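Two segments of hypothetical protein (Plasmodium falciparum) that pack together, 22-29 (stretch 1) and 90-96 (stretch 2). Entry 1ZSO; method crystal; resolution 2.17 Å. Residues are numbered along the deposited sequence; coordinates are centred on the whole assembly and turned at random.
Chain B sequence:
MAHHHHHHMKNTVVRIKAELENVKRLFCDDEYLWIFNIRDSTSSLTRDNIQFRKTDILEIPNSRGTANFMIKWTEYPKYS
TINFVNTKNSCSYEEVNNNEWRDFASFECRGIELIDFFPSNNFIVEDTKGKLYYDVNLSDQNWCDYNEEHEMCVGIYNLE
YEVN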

# COMPACT_ATOMS: atom_id res chain seq x y z
N ASN B 22 -36.23 -5.29 2.50
CA ASN B 22 -36.44 -4.37 3.61
C ASN B 22 -35.20 -3.49 3.88
O ASN B 22 -34.96 -3.02 4.99
N VAL B 23 -34.46 -3.26 2.80
CA VAL B 23 -33.27 -2.40 2.80
C VAL B 23 -33.53 -1.09 2.06
O VAL B 23 -34.08 -1.07 0.99
N LYS B 24 -33.11 0.02 2.63
CA LYS B 24 -33.32 1.30 1.97
C LYS B 24 -32.06 1.64 1.16
O LYS B 24 -32.14 2.10 0.02
N ARG B 25 -30.91 1.34 1.73
CA ARG B 25 -29.66 1.51 1.01
C ARG B 25 -28.57 0.67 1.65
O ARG B 25 -28.57 0.43 2.86
N LEU B 26 -27.69 0.21 0.77
CA LEU B 26 -26.44 -0.42 1.12
C LEU B 26 -25.40 0.59 0.70
O LEU B 26 -25.55 1.24 -0.34
N PHE B 27 -24.38 0.79 1.53
CA PHE B 27 -23.35 1.76 1.20
C PHE B 27 -22.13 1.52 2.03
O PHE B 27 -22.15 0.67 2.93
N CYS B 28 -21.06 2.26 1.73
CA CYS B 28 -19.87 2.23 2.57
C CYS B 28 -19.28 3.62 2.81
O CYS B 28 -19.66 4.59 2.17
N ASP B 29 -18.37 3.71 3.78
CA ASP B 29 -17.81 5.00 4.17
C ASP B 29 -16.33 5.09 3.77
O ASP B 29 -15.86 4.32 2.96
N SER B 90 -21.67 8.03 -5.23
CA SER B 90 -20.84 6.87 -5.37
C SER B 90 -21.13 5.97 -4.17
O SER B 90 -21.62 6.43 -3.13
N CYS B 91 -20.87 4.69 -4.32
CA CYS B 91 -20.86 3.75 -3.22
C CYS B 91 -22.17 3.63 -2.49
O CYS B 91 -22.16 3.45 -1.29
N SER B 92 -23.28 3.72 -3.22
CA SER B 92 -24.62 3.56 -2.67
C SER B 92 -25.47 2.70 -3.63
O SER B 92 -25.37 2.84 -4.83
N TYR B 93 -26.28 1.79 -3.08
CA TYR B 93 -27.23 0.99 -3.84
C TYR B 93 -28.54 1.03 -3.06
O TYR B 93 -28.60 0.77 -1.87
N GLU B 94 -29.60 1.39 -3.74
CA GLU B 94 -30.79 1.81 -3.03
C GLU B 94 -31.96 0.91 -3.41
O GLU B 94 -31.88 0.15 -4.36
N GLU B 95 -33.03 0.98 -2.62
CA GLU B 95 -34.22 0.16 -2.84
C GLU B 95 -34.63 0.15 -4.31
O GLU B 95 -34.91 -0.92 -4.90
N VAL B 96 -34.66 1.33 -4.91
CA VAL B 96 -35.11 1.47 -6.27
C VAL B 96 -34.26 0.66 -7.27
O VAL B 96 -34.75 0.31 -8.35

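The two segments lie side by side as antiparallel strands, 25-27 against 92-94, with an angle of 166° between their N-to-C directions and 4.6 Å between axes at closest approach. Side chains therefore sit mainly above and below the shared sheet rather than between the strands, and the 406 Å² buried between the stretches includes much backbone.

N22 points away and makes no contact. V23, chi1 t, is directed sideways; its carbonyl rather than its side chain meets the partner, with V23 O 3.7 Å from E95 CB. K24 also turns its CA-to-CB bond away, and its side chain stays at least 4.8 Å from the other stretch. Its backbone does the work: E95 N donates to K24 O at 3.0 Å (146° at the hydrogen), while E94 CA makes a CA-H...O contact with the same K24 O at 3.3 Å. E95, chi1 t and chi2 t, is itself directed sideways.

R25 (p, then t for chi2 and chi3) faces the same side of the sheet as E94, S92 and F27. As a non-hydrogen-bonded pair, R25 and E94 come within 4.2 Å CA to CA, which brings R25 CB to 4.0 Å from E94 CG. The contact stops near the base: both side-chain ends lead away, and R25 NE and NH2 are satisfied elsewhere in the structure. R25 CB also lies 4.2 Å from S92 OG. That hydroxyl, on a t rotamer, donates a weak 3.2 Å hydrogen bond to E94 OE2, linking two neighbours on this face.

On the other face L26 (t, p) is paired with Y93 (chi1 t, chi2 81°). Two backbone bonds fix the pair, L26 N to Y93 O at 2.8 Å and Y93 N to L26 O at 2.9 Å, with angles of 167° and 162°. The side chains meet loosely, L26 CB to Y93 CB being 4.5 Å, and the tyrosine's end leads away.

F27, chi1 p and chi2 -69°, returns to the face of R25. Its CB is 3.2 Å from C91 O and 4.2 Å from S92 OG, but the ring end leads away, so contact is confined to the base of the residue.

C28, chi1 p, supplies a closer apolar contact: C28 SG is 3.7 Å from CB of C91, whose CA-to-CB bond points toward stretch 1 (chi1 m). The backbone bond from C28 N to C91 O is weak at 3.4 Å. Water 1 supplements it, donating to C91 O at 3.2 Å and weakly to C28 O at 3.4 Å. D29 points away, beyond contact.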

# COMPACT_ATOMS: atom_id res chain seq x y z
CB ASN B 22 -36.92 -5.16 4.83
CG ASN B 22 -38.39 -5.53 4.73
OD1 ASN B 22 -39.10 -4.99 3.92
ND2 ASN B 22 -38.85 -6.42 5.56
CB VAL B 23 -32.09 -3.11 2.09
CG1 VAL B 23 -30.92 -2.15 1.88
CG2 VAL B 23 -31.64 -4.33 2.87
CB LYS B 24 -33.71 2.39 2.98
CG LYS B 24 -33.71 3.79 2.41
CD LYS B 24 -34.85 4.64 2.96
CE LYS B 24 -35.15 5.79 1.99
NZ LYS B 24 -36.55 6.35 2.06
CB ARG B 25 -29.22 2.99 0.95
CG ARG B 25 -29.17 3.66 2.32
CD ARG B 25 -28.28 4.90 2.38
NE ARG B 25 -28.48 5.61 3.64
CZ ARG B 25 -27.60 6.41 4.25
NH1 ARG B 25 -26.39 6.65 3.75
NH2 ARG B 25 -27.95 6.98 5.40
CB LEU B 26 -26.31 -1.71 0.31
CG LEU B 26 -24.99 -2.46 0.23
CD1 LEU B 26 -24.49 -3.13 1.55
CD2 LEU B 26 -25.14 -3.46 -0.87
CB PHE B 27 -23.84 3.21 1.37
CG PHE B 27 -24.22 3.60 2.79
CD1 PHE B 27 -25.33 3.06 3.41
CD2 PHE B 27 -23.49 4.58 3.47
CE1 PHE B 27 -25.68 3.43 4.69
CE2 PHE B 27 -23.81 4.96 4.75
CZ PHE B 27 -24.92 4.39 5.36
CB CYS B 28 -18.86 1.30 1.95
SG CYS B 28 -18.57 1.57 0.22
CB ASP B 29 -18.00 5.20 5.68
CG ASP B 29 -17.06 4.31 6.53
OD1 ASP B 29 -16.66 4.76 7.63
OD2 ASP B 29 -16.71 3.17 6.10
CB SER B 90 -19.36 7.32 -5.40
OG SER B 90 -18.44 6.26 -5.74
CB CYS B 91 -19.78 4.15 -2.21
SG CYS B 91 -18.12 4.00 -2.83
CB SER B 92 -25.27 4.95 -2.46
OG SER B 92 -26.38 4.88 -1.57
CB TYR B 93 -26.68 -0.42 -3.96
CG TYR B 93 -27.38 -1.38 -4.93
CD1 TYR B 93 -27.12 -1.34 -6.28
CD2 TYR B 93 -28.23 -2.39 -4.45
CE1 TYR B 93 -27.71 -2.24 -7.13
CE2 TYR B 93 -28.85 -3.30 -5.30
CZ TYR B 93 -28.59 -3.22 -6.64
OH TYR B 93 -29.20 -4.13 -7.50
CB GLU B 94 -31.04 3.29 -3.34
CG GLU B 94 -29.88 4.19 -2.84
CD GLU B 94 -29.68 5.46 -3.66
OE1 GLU B 94 -30.70 6.00 -4.18
OE2 GLU B 94 -28.51 5.94 -3.78
CB GLU B 95 -35.35 0.72 -1.98
CG GLU B 95 -36.63 -0.09 -1.94
CD GLU B 95 -37.61 0.46 -0.88
OE1 GLU B 95 -37.24 1.45 -0.19
OE2 GLU B 95 -38.74 -0.09 -0.72
CB VAL B 96 -35.18 2.97 -6.66
CG1 VAL B 96 -33.78 3.57 -6.90
CG2 VAL B 96 -36.07 3.14 -7.90
O HOH W 1 -21.99 6.23 0.35